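PDB 3K85: D-glycero-D-manno-heptose 1-phosphate kinase from Bacteroides thetaiotaomicron, which probably phosphorylates D-glycero-D-manno-heptose 1-phosphate at the expense of ATP, as a member of the GHMP kinase family. Local coordinates for residues Leu39-Thr44 with Thr103-Pro108; Ile53-Tyr58 with Phe99-Tyr104; Ser79-Val84 with Val121-Ala126. All blocks are in the same frame, centred on the assembly; numbering follows the deposited sequence.

In the fold
Interactions 1 and 2 share strand 99-105, which pairs antiparallel with 39-44 and parallel with 53-58; their centres lie about 12 Å apart, and a probable hydrogen bond joins T44 O to T102 N (3.0 Å). Interaction 3 packs the two helices that cover this sheet, its centre about 12 Å from that of interaction 1 and 11 Å from that of interaction 2. I81 CD1 reaches I55 CG2 (3.8 Å), while C122 packs on strand 39-47, a worked example of how local contacts fasten helices to one face of a sheet. The glycine-rich turn that follows P108 and leads into helix 115-131 probably binds ATP phosphates, as in other GHMP kinases.

Interaction 1 of 3, residues Leu39-Thr44 with Thr103-Pro108; sequences LYAYCT and TYNDAP
Y42 and Y104 form a hydrogen-bonded pair in an antiparallel ladder within the mixed sheet of the GHMP kinase fold, strands 39-44 and 103-105 running at 177° to each other. Non-hydrogen-bonded pairs, A41 with N105 and C43 with T103, flank it. Y42 N reaches Y104 O at 2.9 Å, whereas the return bond from Y104 N to Y42 O is weak. Past the strand, D106 N still bonds to Y40 O (3.0 Å), and N105 OD1 accepts from A107 N (2.9 Å), closing an Asx turn.

The two phenol rings are nearly parallel but displaced, and the Y104 hydroxyl, not its ring centre, lies over the middle of the Y42 ring. Y104 CE1 is 3.3 Å from Y42 CD2, and Y40 CB covers part of the opposite face of the Y42 ring. On the other side of the sheet the N105 amide lies against A41 CB, its ND2 buried without a partner.

D106 CG lies beside its backbone N (chi1 -72°), and the carboxylate stands steeply to the Y42 ring, planes 71° apart. OD2 is gripped twice: Y42 OH donates to the syn lone pair at 2.8 Å, and Y40 N arrives on the anti side at 3.1 Å.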
ATOM      1  N   LEU A  39      -4.009   6.546 -19.016  1.00 27.53           N
ATOM      2  CA  LEU A  39      -3.640   7.459 -20.100  1.00 29.66           C
ATOM      3  C   LEU A  39      -2.122   7.551 -19.967  1.00 29.40           C
ATOM      4  O   LEU A  39      -1.613   7.945 -18.919  1.00 30.07           O
ATOM      5  CB  LEU A  39      -4.305   8.827 -19.916  1.00 31.65           C
ATOM      6  CG  LEU A  39      -5.703   8.946 -20.541  1.00 33.23           C
ATOM      7  CD1 LEU A  39      -6.515   7.680 -20.286  1.00 35.30           C
ATOM      8  CD2 LEU A  39      -6.411  10.150 -19.966  1.00 33.25           C
ATOM      9  N   TYR A  40      -1.404   7.203 -21.031  1.00 27.48           N
ATOM     10  CA  TYR A  40       0.047   7.146 -20.976  1.00 26.72           C
ATOM     11  C   TYR A  40       0.901   8.029 -21.879  1.00 27.40           C
ATOM     12  O   TYR A  40       0.406   8.793 -22.708  1.00 28.66           O
ATOM     13  CB  TYR A  40       0.473   5.704 -21.235  1.00 26.24           C
ATOM     14  CG  TYR A  40      -0.228   4.661 -20.392  1.00 29.87           C
ATOM     15  CD1 TYR A  40       0.356   4.183 -19.209  1.00 29.42           C
ATOM     16  CD2 TYR A  40      -1.446   4.092 -20.808  1.00 28.44           C
ATOM     17  CE1 TYR A  40      -0.241   3.158 -18.467  1.00 27.62           C
ATOM     18  CE2 TYR A  40      -2.054   3.067 -20.069  1.00 29.15           C
ATOM     19  CZ  TYR A  40      -1.438   2.604 -18.899  1.00 30.89           C
ATOM     20  OH  TYR A  40      -1.998   1.572 -18.174  1.00 29.47           O
ATOM     21  N   ALA A  41       2.212   7.870 -21.688  1.00 24.58           N
ATOM     22  CA  ALA A  41       3.258   8.526 -22.460  1.00 23.18           C
ATOM     23  C   ALA A  41       4.021   7.313 -22.969  1.00 23.35           C
ATOM     24  O   ALA A  41       4.303   6.393 -22.200  1.00 23.36           O
ATOM     25  CB  ALA A  41       4.158   9.373 -21.550  1.00 20.24           C
ATOM     26  N   TYR A  42       4.348   7.275 -24.251  1.00 21.52           N
ATOM     27  CA  TYR A  42       5.060   6.114 -24.763  1.00 21.33           C
ATOM     28  C   TYR A  42       6.341   6.590 -25.379  1.00 21.35           C
ATOM     29  O   TYR A  42       6.454   7.734 -25.780  1.00 22.36           O
ATOM     30  CB  TYR A  42       4.245   5.376 -25.832  1.00 21.05           C
ATOM     31  CG  TYR A  42       2.804   5.113 -25.452  1.00 22.79           C
ATOM     32  CD1 TYR A  42       2.347   3.817 -25.158  1.00 23.51           C
ATOM     33  CD2 TYR A  42       1.885   6.156 -25.411  1.00 21.94           C
ATOM     34  CE1 TYR A  42       0.995   3.582 -24.841  1.00 23.32           C
ATOM     35  CE2 TYR A  42       0.547   5.933 -25.093  1.00 25.16           C
ATOM     36  CZ  TYR A  42       0.103   4.654 -24.810  1.00 24.23           C
ATOM     37  OH  TYR A  42      -1.225   4.482 -24.470  1.00 28.37           O
ATOM     38  N   CYS A  43       7.309   5.697 -25.459  1.00 21.63           N
ATOM     39  CA  CYS A  43       8.580   6.041 -26.041  1.00 23.28           C
ATOM     40  C   CYS A  43       9.263   4.767 -26.479  1.00 24.62           C
ATOM     41  O   CYS A  43       9.204   3.756 -25.785  1.00 25.28           O
ATOM     42  CB  CYS A  43       9.454   6.777 -25.013  1.00 22.62           C
ATOM     43  SG  CYS A  43      11.202   6.945 -25.496  1.00 27.52           S
ATOM     44  N   THR A  44       9.860   4.786 -27.660  1.00 26.87           N
ATOM     45  CA  THR A  44      10.605   3.624 -28.096  1.00 30.91           C
ATOM     46  C   THR A  44      11.940   4.142 -28.573  1.00 32.02           C
ATOM     47  O   THR A  44      12.021   5.196 -29.209  1.00 32.01           O
ATOM     48  CB  THR A  44       9.894   2.818 -29.205  1.00 32.11           C
ATOM     49  OG1 THR A  44      10.850   2.457 -30.209  1.00 33.55           O
ATOM     50  CG2 THR A  44       8.753   3.605 -29.807  1.00 36.33           C
ATOM     51  N   THR A 103       8.204   9.426 -29.817  1.00 36.20           N
ATOM     52  CA  THR A 103       7.496   9.840 -28.629  1.00 36.82           C
ATOM     53  C   THR A 103       6.092  10.376 -28.857  1.00 37.02           C
ATOM     54  O   THR A 103       5.867  11.146 -29.783  1.00 38.24           O
ATOM     55  CB  THR A 103       8.324  10.935 -27.910  1.00 37.06           C
ATOM     56  OG1 THR A 103       9.479  10.349 -27.299  1.00 39.74           O
ATOM     57  CG2 THR A 103       7.522  11.601 -26.861  1.00 38.46           C
ATOM     58  N   TYR A 104       5.150   9.964 -28.013  1.00 36.68           N
ATOM     59  CA  TYR A 104       3.788  10.480 -28.090  1.00 38.35           C
ATOM     60  C   TYR A 104       3.074  10.301 -26.757  1.00 37.27           C
ATOM     61  O   TYR A 104       3.419   9.427 -25.974  1.00 35.05           O
ATOM     62  CB  TYR A 104       3.003   9.874 -29.275  1.00 41.20           C
ATOM     63  CG  TYR A 104       2.478   8.469 -29.129  1.00 43.95           C
ATOM     64  CD1 TYR A 104       1.234   8.225 -28.537  1.00 45.58           C
ATOM     65  CD2 TYR A 104       3.207   7.381 -29.617  1.00 45.48           C
ATOM     66  CE1 TYR A 104       0.725   6.920 -28.433  1.00 46.73           C
ATOM     67  CE2 TYR A 104       2.710   6.073 -29.519  1.00 47.20           C
ATOM     68  CZ  TYR A 104       1.469   5.849 -28.924  1.00 46.15           C
ATOM     69  OH  TYR A 104       0.995   4.557 -28.802  1.00 44.55           O
ATOM     70  N   ASN A 105       2.102  11.171 -26.508  1.00 39.21           N
ATOM     71  CA  ASN A 105       1.344  11.197 -25.264  1.00 41.72           C
ATOM     72  C   ASN A 105      -0.150  11.087 -25.569  1.00 43.47           C
ATOM     73  O   ASN A 105      -0.573  11.362 -26.686  1.00 42.77           O
ATOM     74  CB  ASN A 105       1.645  12.522 -24.548  1.00 44.42           C
ATOM     75  CG  ASN A 105       1.399  12.462 -23.051  1.00 48.13           C
ATOM     76  OD1 ASN A 105       0.253  12.419 -22.598  1.00 49.72           O
ATOM     77  ND2 ASN A 105       2.481  12.458 -22.270  1.00 48.82           N
ATOM     78  N   ASP A 106      -0.941  10.667 -24.583  1.00 47.06           N
ATOM     79  CA  ASP A 106      -2.390  10.540 -24.761  1.00 50.19           C
ATOM     80  C   ASP A 106      -3.101  11.791 -24.259  1.00 52.31           C
ATOM     81  O   ASP A 106      -4.330  11.854 -24.264  1.00 52.51           O
ATOM     82  CB  ASP A 106      -2.952   9.323 -24.010  1.00 49.13           C
ATOM     83  CG  ASP A 106      -2.565   8.002 -24.648  1.00 50.35           C
ATOM     84  OD1 ASP A 106      -2.437   7.953 -25.890  1.00 50.57           O
ATOM     85  OD2 ASP A 106      -2.409   7.006 -23.908  1.00 48.64           O
ATOM     86  N   ALA A 107      -2.328  12.779 -23.815  1.00 55.16           N
ATOM     87  CA  ALA A 107      -2.902  14.026 -23.316  1.00 59.14           C
ATOM     88  C   ALA A 107      -2.063  15.244 -23.721  1.00 62.41           C
ATOM     89  O   ALA A 107      -0.826  15.210 -23.674  1.00 61.69           O
ATOM     90  CB  ALA A 107      -3.041  13.966 -21.804  1.00 57.71           C
ATOM     91  N   PRO A 108      -2.734  16.342 -24.122  1.00 65.25           N
ATOM     92  CA  PRO A 108      -2.110  17.603 -24.552  1.00 67.28           C
ATOM     93  C   PRO A 108      -1.226  18.332 -23.521  1.00 69.47           C
ATOM     94  O   PRO A 108      -1.106  17.910 -22.368  1.00 68.32           O
ATOM     95  CB  PRO A 108      -3.311  18.439 -25.002  1.00 66.86           C
ATOM     96  CG  PRO A 108      -4.426  17.926 -24.134  1.00 66.08           C
ATOM     97  CD  PRO A 108      -4.204  16.439 -24.185  1.00 65.13           C
TER

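Interaction 2 of 3, residues Ile53-Tyr58 with Phe99-Tyr104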
ATOM      1  N   ILE A  53      21.103  10.994 -34.727  1.00 52.32           N
ATOM      2  CA  ILE A  53      20.148  10.900 -33.637  1.00 50.86           C
ATOM      3  C   ILE A  53      18.858  11.501 -34.161  1.00 49.26           C
ATOM      4  O   ILE A  53      18.720  12.716 -34.287  1.00 47.24           O
ATOM      5  CB  ILE A  53      20.615  11.662 -32.389  1.00 52.06           C
ATOM      6  CG1 ILE A  53      19.438  11.839 -31.428  1.00 52.54           C
ATOM      7  CG2 ILE A  53      21.220  12.993 -32.786  1.00 55.47           C
ATOM      8  CD1 ILE A  53      19.777  12.619 -30.183  1.00 56.08           C
ATOM      9  N   GLU A  54      17.918  10.621 -34.472  1.00 48.52           N
ATOM     10  CA  GLU A  54      16.637  11.015 -35.028  1.00 48.06           C
ATOM     11  C   GLU A  54      15.536  11.120 -33.985  1.00 46.56           C
ATOM     12  O   GLU A  54      15.285  10.179 -33.235  1.00 47.33           O
ATOM     13  CB  GLU A  54      16.249  10.009 -36.106  1.00 49.48           C
ATOM     14  CG  GLU A  54      17.379   9.740 -37.085  1.00 52.30           C
ATOM     15  CD  GLU A  54      17.029   8.680 -38.110  1.00 56.24           C
ATOM     16  OE1 GLU A  54      16.026   8.866 -38.839  1.00 57.21           O
ATOM     17  OE2 GLU A  54      17.759   7.663 -38.189  1.00 55.79           O
ATOM     18  N   ILE A  55      14.873  12.270 -33.959  1.00 43.99           N
ATOM     19  CA  ILE A  55      13.788  12.529 -33.021  1.00 40.80           C
ATOM     20  C   ILE A  55      12.414  12.686 -33.690  1.00 41.69           C
ATOM     21  O   ILE A  55      12.211  13.559 -34.534  1.00 42.66           O
ATOM     22  CB  ILE A  55      14.098  13.791 -32.200  1.00 36.74           C
ATOM     23  CG1 ILE A  55      15.290  13.510 -31.279  1.00 35.01           C
ATOM     24  CG2 ILE A  55      12.869  14.235 -31.426  1.00 34.10           C
ATOM     25  CD1 ILE A  55      15.806  14.730 -30.544  1.00 33.74           C
ATOM     26  N   ASN A  56      11.473  11.826 -33.312  1.00 40.13           N
ATOM     27  CA  ASN A  56      10.123  11.893 -33.850  1.00 39.26           C
ATOM     28  C   ASN A  56       9.166  11.961 -32.657  1.00 39.93           C
ATOM     29  O   ASN A  56       8.621  10.948 -32.225  1.00 40.50           O
ATOM     30  CB  ASN A  56       9.843  10.667 -34.725  1.00 39.08           C
ATOM     31  CG  ASN A  56       8.453  10.689 -35.327  1.00 39.92           C
ATOM     32  OD1 ASN A  56       7.808  11.734 -35.381  1.00 39.11           O
ATOM     33  ND2 ASN A  56       7.985   9.536 -35.791  1.00 38.82           N
ATOM     34  N   ALA A  57       8.985  13.169 -32.124  1.00 39.40           N
ATOM     35  CA  ALA A  57       8.137  13.397 -30.964  1.00 37.98           C
ATOM     36  C   ALA A  57       6.803  14.069 -31.277  1.00 38.23           C
ATOM     37  O   ALA A  57       6.717  15.290 -31.387  1.00 37.44           O
ATOM     38  CB  ALA A  57       8.899  14.225 -29.943  1.00 38.86           C
ATOM     39  N   TYR A  58       5.755  13.265 -31.391  1.00 37.55           N
ATOM     40  CA  TYR A  58       4.430  13.782 -31.680  1.00 38.04           C
ATOM     41  C   TYR A  58       3.935  14.729 -30.580  1.00 39.58           C
ATOM     42  O   TYR A  58       3.077  15.586 -30.824  1.00 41.32           O
ATOM     43  CB  TYR A  58       3.456  12.608 -31.861  1.00 35.34           C
ATOM     44  CG  TYR A  58       3.834  11.708 -33.020  1.00 33.46           C
ATOM     45  CD1 TYR A  58       3.262  11.877 -34.282  1.00 32.15           C
ATOM     46  CD2 TYR A  58       4.822  10.742 -32.874  1.00 31.80           C
ATOM     47  CE1 TYR A  58       3.672  11.104 -35.370  1.00 30.81           C
ATOM     48  CE2 TYR A  58       5.243   9.970 -33.947  1.00 32.79           C
ATOM     49  CZ  TYR A  58       4.666  10.155 -35.197  1.00 32.93           C
ATOM     50  OH  TYR A  58       5.110   9.405 -36.265  1.00 30.93           O
ATOM     51  N   PHE A  99      20.939   6.920 -32.301  1.00 37.40           N
ATOM     52  CA  PHE A  99      19.696   6.171 -32.154  1.00 37.03           C
ATOM     53  C   PHE A  99      18.483   6.884 -32.725  1.00 38.07           C
ATOM     54  O   PHE A  99      18.529   8.069 -33.053  1.00 37.36           O
ATOM     55  CB  PHE A  99      19.438   5.922 -30.672  1.00 35.17           C
ATOM     56  CG  PHE A  99      19.274   7.190 -29.878  1.00 35.18           C
ATOM     57  CD1 PHE A  99      18.023   7.765 -29.715  1.00 34.03           C
ATOM     58  CD2 PHE A  99      20.390   7.847 -29.351  1.00 35.85           C
ATOM     59  CE1 PHE A  99      17.878   8.981 -29.040  1.00 36.80           C
ATOM     60  CE2 PHE A  99      20.262   9.063 -28.676  1.00 35.18           C
ATOM     61  CZ  PHE A  99      19.002   9.633 -28.519  1.00 36.81           C
ATOM     62  N   LYS A 100      17.384   6.143 -32.813  1.00 39.21           N
ATOM     63  CA  LYS A 100      16.130   6.680 -33.305  1.00 39.51           C
ATOM     64  C   LYS A 100      15.221   6.641 -32.082  1.00 38.30           C
ATOM     65  O   LYS A 100      15.204   5.644 -31.359  1.00 36.78           O
ATOM     66  CB  LYS A 100      15.584   5.785 -34.424  1.00 42.40           C
ATOM     67  CG  LYS A 100      14.426   6.389 -35.213  1.00 47.55           C
ATOM     68  CD  LYS A 100      13.802   5.390 -36.212  1.00 51.33           C
ATOM     69  CE  LYS A 100      14.737   4.998 -37.369  1.00 53.95           C
ATOM     70  NZ  LYS A 100      15.875   4.113 -36.971  1.00 54.44           N
ATOM     71  N   ILE A 101      14.493   7.724 -31.828  1.00 37.29           N
ATOM     72  CA  ILE A 101      13.606   7.768 -30.675  1.00 37.31           C
ATOM     73  C   ILE A 101      12.250   8.378 -31.015  1.00 37.80           C
ATOM     74  O   ILE A 101      12.169   9.490 -31.536  1.00 37.30           O
ATOM     75  CB  ILE A 101      14.263   8.541 -29.492  1.00 37.33           C
ATOM     76  CG1 ILE A 101      13.320   8.549 -28.289  1.00 34.90           C
ATOM     77  CG2 ILE A 101      14.631   9.952 -29.917  1.00 35.59           C
ATOM     78  CD1 ILE A 101      13.866   9.279 -27.081  1.00 37.53           C
ATOM     79  N   THR A 102      11.185   7.635 -30.714  1.00 37.32           N
ATOM     80  CA  THR A 102       9.824   8.081 -31.005  1.00 36.07           C
ATOM     81  C   THR A 102       9.057   8.419 -29.746  1.00 36.04           C
ATOM     82  O   THR A 102       9.202   7.759 -28.727  1.00 39.39           O
ATOM     83  CB  THR A 102       9.080   7.006 -31.775  1.00 35.46           C
ATOM     84  OG1 THR A 102       9.805   6.732 -32.974  1.00 34.88           O
ATOM     85  CG2 THR A 102       7.666   7.455 -32.110  1.00 30.49           C
ATOM     86  N   THR A 103       8.204   9.426 -29.817  1.00 36.20           N
ATOM     87  CA  THR A 103       7.496   9.840 -28.629  1.00 36.82           C
ATOM     88  C   THR A 103       6.092  10.376 -28.857  1.00 37.02           C
ATOM     89  O   THR A 103       5.867  11.146 -29.783  1.00 38.24           O
ATOM     90  CB  THR A 103       8.324  10.935 -27.910  1.00 37.06           C
ATOM     91  OG1 THR A 103       9.479  10.349 -27.299  1.00 39.74           O
ATOM     92  CG2 THR A 103       7.522  11.601 -26.861  1.00 38.46           C
ATOM     93  N   TYR A 104       5.150   9.964 -28.013  1.00 36.68           N
ATOM     94  CA  TYR A 104       3.788  10.480 -28.090  1.00 38.35           C
ATOM     95  C   TYR A 104       3.074  10.301 -26.757  1.00 37.27           C
ATOM     96  O   TYR A 104       3.419   9.427 -25.974  1.00 35.05           O
ATOM     97  CB  TYR A 104       3.003   9.874 -29.275  1.00 41.20           C
ATOM     98  CG  TYR A 104       2.478   8.469 -29.129  1.00 43.95           C
ATOM     99  CD1 TYR A 104       1.234   8.225 -28.537  1.00 45.58           C
ATOM    100  CD2 TYR A 104       3.207   7.381 -29.617  1.00 45.48           C
ATOM    101  CE1 TYR A 104       0.725   6.920 -28.433  1.00 46.73           C
ATOM    102  CE2 TYR A 104       2.710   6.073 -29.519  1.00 47.20           C
ATOM    103  CZ  TYR A 104       1.469   5.849 -28.924  1.00 46.15           C
ATOM    104  OH  TYR A 104       0.995   4.557 -28.802  1.00 44.55           O
TER
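I53 and F99 open the tightly packed face of this parallel strand pair, their side chains running alongside each other. With F99 CG between its backbone N and carbonyl carbon (chi1 62°), the ring takes I53 CG1 over one face in a CH-pi contact, and I53 CD1 lies 3.5 Å from F99 CZ. I55 CG1 meets I101 CG2 at 3.9 Å, and A57 CB meets T103 CB at the same distance. Helix 79-91 covers this face, I81 touching I55, A57, I101 and T103.

The other face is partly exposed and looser. E54 OE2 and K100 NZ, opposite in charge, stay 4.2 Å apart, beyond a salt bridge. N56 extends with CG anti to its backbone N (chi1 -179°) and donates from ND2 to Y58 OH at 2.9 Å; this probably helps hold the Y58 ring with its edge toward T102 CG2.

Five backbone bonds join the strands, from E54 N to F99 O (3.0 Å) through to Y58 N to T103 O (2.7 Å), the last short but bent. A single parallel pairing in an otherwise antiparallel sheet, backed by helices on one face, fits the ribosomal protein S5 domain 2-like fold of GHMP kinases.

Interaction 3 of 3, residues Ser79-Val84 with Val121-Ala126; sequences SLIKGV and VCILKA
I123 is the main bump of this helix-helix contact: its tip goes to the hollow at L80 and I81, while its CG2 branch meets V84. No hydrogen bond crosses between segments 79-84 and 121-126; the fit rests on apolar contacts, mostly between branched side chains. The segment axes come within 9.8 Å and cross at -43°, so contact is concentrated in a short patch instead of running down the helices.

I123 works with both of its branches. CG1 lies anti to the carbonyl carbon and the chain stays extended beyond it (chi2 174°), which carries CD1 forward to the turn at L80 and I81. There CD1 is 3.7 Å from I81 CG1 and also approaches L80 CB at 4.2 Å; the I81 and I123 side chains cross at about a right angle. The shorter branch, CG2, presses on the head of V84, at 3.7 Å from both V84 CB and V84 CG1.

V84 returns the fit. It points toward the opposing helix, and its CG1 enters between I123 and L124, 4.0 Å from L124 CD2. V84 also touches V120 and F127, so that it sits among residues about one turn apart on helix 115-131, an arrangement that resembles a knob in a hole.

Around the patch, V84 also meets I147 of helix 137-151, and L124 rests on L143 and A144 of that same helix. Towards the sheet, I81 settles over strands 52-57 and 99-105, while C122 and A126 lie on C43 of strand 39-47, placing the two helices side by side on one face of the sheet with helix 137-151 packed behind them.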
ATOM      1  N   SER A  79      12.702  19.515 -26.113  1.00 38.29           N
ATOM      2  CA  SER A  79      13.486  19.840 -24.928  1.00 38.51           C
ATOM      3  C   SER A  79      13.565  18.639 -23.984  1.00 38.50           C
ATOM      4  O   SER A  79      14.655  18.241 -23.553  1.00 37.75           O
ATOM      5  CB  SER A  79      12.862  21.033 -24.201  1.00 40.29           C
ATOM      6  OG  SER A  79      12.896  22.205 -25.002  1.00 42.26           O
ATOM      7  N   LEU A  80      12.402  18.062 -23.678  1.00 37.20           N
ATOM      8  CA  LEU A  80      12.312  16.909 -22.789  1.00 34.17           C
ATOM      9  C   LEU A  80      13.268  15.788 -23.174  1.00 34.80           C
ATOM     10  O   LEU A  80      14.002  15.274 -22.330  1.00 35.89           O
ATOM     11  CB  LEU A  80      10.880  16.396 -22.767  1.00 33.03           C
ATOM     12  CG  LEU A  80       9.948  16.999 -21.713  1.00 30.87           C
ATOM     13  CD1 LEU A  80      10.277  18.439 -21.455  1.00 30.61           C
ATOM     14  CD2 LEU A  80       8.521  16.838 -22.177  1.00 29.21           C
ATOM     15  N   ILE A  81      13.261  15.409 -24.445  1.00 33.95           N
ATOM     16  CA  ILE A  81      14.147  14.355 -24.927  1.00 34.20           C
ATOM     17  C   ILE A  81      15.605  14.793 -24.803  1.00 35.92           C
ATOM     18  O   ILE A  81      16.471  14.036 -24.349  1.00 34.97           O
ATOM     19  CB  ILE A  81      13.863  14.034 -26.398  1.00 32.66           C
ATOM     20  CG1 ILE A  81      12.513  13.325 -26.516  1.00 35.51           C
ATOM     21  CG2 ILE A  81      14.991  13.200 -26.989  1.00 32.61           C
ATOM     22  CD1 ILE A  81      12.154  12.963 -27.939  1.00 32.39           C
ATOM     23  N   LYS A  82      15.873  16.022 -25.225  1.00 37.45           N
ATOM     24  CA  LYS A  82      17.221  16.566 -25.158  1.00 38.55           C
ATOM     25  C   LYS A  82      17.690  16.661 -23.702  1.00 37.12           C
ATOM     26  O   LYS A  82      18.821  16.295 -23.379  1.00 35.77           O
ATOM     27  CB  LYS A  82      17.248  17.930 -25.854  1.00 40.02           C
ATOM     28  CG  LYS A  82      17.013  17.815 -27.362  1.00 43.74           C
ATOM     29  CD  LYS A  82      16.827  19.168 -28.031  1.00 46.02           C
ATOM     30  CE  LYS A  82      16.629  19.007 -29.531  1.00 47.28           C
ATOM     31  NZ  LYS A  82      16.368  20.316 -30.186  1.00 49.32           N
ATOM     32  N   GLY A  83      16.815  17.142 -22.823  1.00 37.04           N
ATOM     33  CA  GLY A  83      17.173  17.230 -21.415  1.00 39.49           C
ATOM     34  C   GLY A  83      17.570  15.868 -20.839  1.00 39.09           C
ATOM     35  O   GLY A  83      18.616  15.724 -20.194  1.00 38.51           O
ATOM     36  N   VAL A  84      16.742  14.855 -21.079  1.00 36.54           N
ATOM     37  CA  VAL A  84      17.028  13.526 -20.571  1.00 34.14           C
ATOM     38  C   VAL A  84      18.306  12.989 -21.174  1.00 33.11           C
ATOM     39  O   VAL A  84      19.196  12.536 -20.458  1.00 31.37           O
ATOM     40  CB  VAL A  84      15.884  12.548 -20.878  1.00 34.36           C
ATOM     41  CG1 VAL A  84      16.236  11.164 -20.354  1.00 34.27           C
ATOM     42  CG2 VAL A  84      14.592  13.047 -20.242  1.00 32.97           C
ATOM     43  N   VAL A 121       9.643  10.895 -17.218  1.00 20.22           N
ATOM     44  CA  VAL A 121       9.827   9.597 -16.574  1.00 21.62           C
ATOM     45  C   VAL A 121       9.869   8.508 -17.641  1.00 22.08           C
ATOM     46  O   VAL A 121      10.758   7.665 -17.651  1.00 22.30           O
ATOM     47  CB  VAL A 121       8.673   9.283 -15.580  1.00 23.44           C
ATOM     48  CG1 VAL A 121       8.832   7.853 -15.000  1.00 20.01           C
ATOM     49  CG2 VAL A 121       8.662  10.332 -14.460  1.00 21.91           C
ATOM     50  N   CYS A 122       8.905   8.538 -18.551  1.00 23.38           N
ATOM     51  CA  CYS A 122       8.849   7.557 -19.623  1.00 24.47           C
ATOM     52  C   CYS A 122      10.159   7.536 -20.405  1.00 23.48           C
ATOM     53  O   CYS A 122      10.746   6.482 -20.629  1.00 20.37           O
ATOM     54  CB  CYS A 122       7.679   7.877 -20.569  1.00 27.80           C
ATOM     55  SG  CYS A 122       7.519   6.693 -21.909  1.00 33.02           S
ATOM     56  N   ILE A 123      10.624   8.709 -20.823  1.00 25.89           N
ATOM     57  CA  ILE A 123      11.874   8.776 -21.573  1.00 25.31           C
ATOM     58  C   ILE A 123      13.013   8.203 -20.736  1.00 24.67           C
ATOM     59  O   ILE A 123      13.834   7.428 -21.241  1.00 25.14           O
ATOM     60  CB  ILE A 123      12.205  10.225 -21.984  1.00 27.29           C
ATOM     61  CG1 ILE A 123      11.108  10.759 -22.909  1.00 26.65           C
ATOM     62  CG2 ILE A 123      13.550  10.271 -22.677  1.00 26.58           C
ATOM     63  CD1 ILE A 123      11.266  12.223 -23.244  1.00 31.80           C
ATOM     64  N   LEU A 124      13.061   8.578 -19.460  1.00 25.07           N
ATOM     65  CA  LEU A 124      14.096   8.067 -18.559  1.00 25.43           C
ATOM     66  C   LEU A 124      14.051   6.545 -18.520  1.00 23.49           C
ATOM     67  O   LEU A 124      15.081   5.864 -18.606  1.00 20.92           O
ATOM     68  CB  LEU A 124      13.890   8.624 -17.148  1.00 25.95           C
ATOM     69  CG  LEU A 124      14.740   9.858 -16.844  1.00 28.20           C
ATOM     70  CD1 LEU A 124      14.295  10.507 -15.547  1.00 29.42           C
ATOM     71  CD2 LEU A 124      16.201   9.437 -16.768  1.00 27.86           C
ATOM     72  N   LYS A 125      12.842   6.010 -18.394  1.00 24.91           N
ATOM     73  CA  LYS A 125      12.670   4.574 -18.352  1.00 24.69           C
ATOM     74  C   LYS A 125      13.213   3.913 -19.611  1.00 24.30           C
ATOM     75  O   LYS A 125      13.835   2.844 -19.538  1.00 24.53           O
ATOM     76  CB  LYS A 125      11.199   4.216 -18.148  1.00 28.38           C
ATOM     77  CG  LYS A 125      10.883   3.724 -16.741  1.00 35.35           C
ATOM     78  CD  LYS A 125      11.717   2.481 -16.420  1.00 40.86           C
ATOM     79  CE  LYS A 125      11.282   1.822 -15.126  1.00 44.14           C
ATOM     80  NZ  LYS A 125      11.209   2.818 -14.025  1.00 49.62           N
ATOM     81  N   ALA A 126      13.003   4.535 -20.771  1.00 22.16           N
ATOM     82  CA  ALA A 126      13.516   3.938 -21.999  1.00 22.94           C
ATOM     83  C   ALA A 126      15.036   3.906 -21.914  1.00 23.55           C
ATOM     84  O   ALA A 126      15.645   2.881 -22.203  1.00 22.13           O
ATOM     85  CB  ALA A 126      13.071   4.734 -23.215  1.00 24.30           C
TER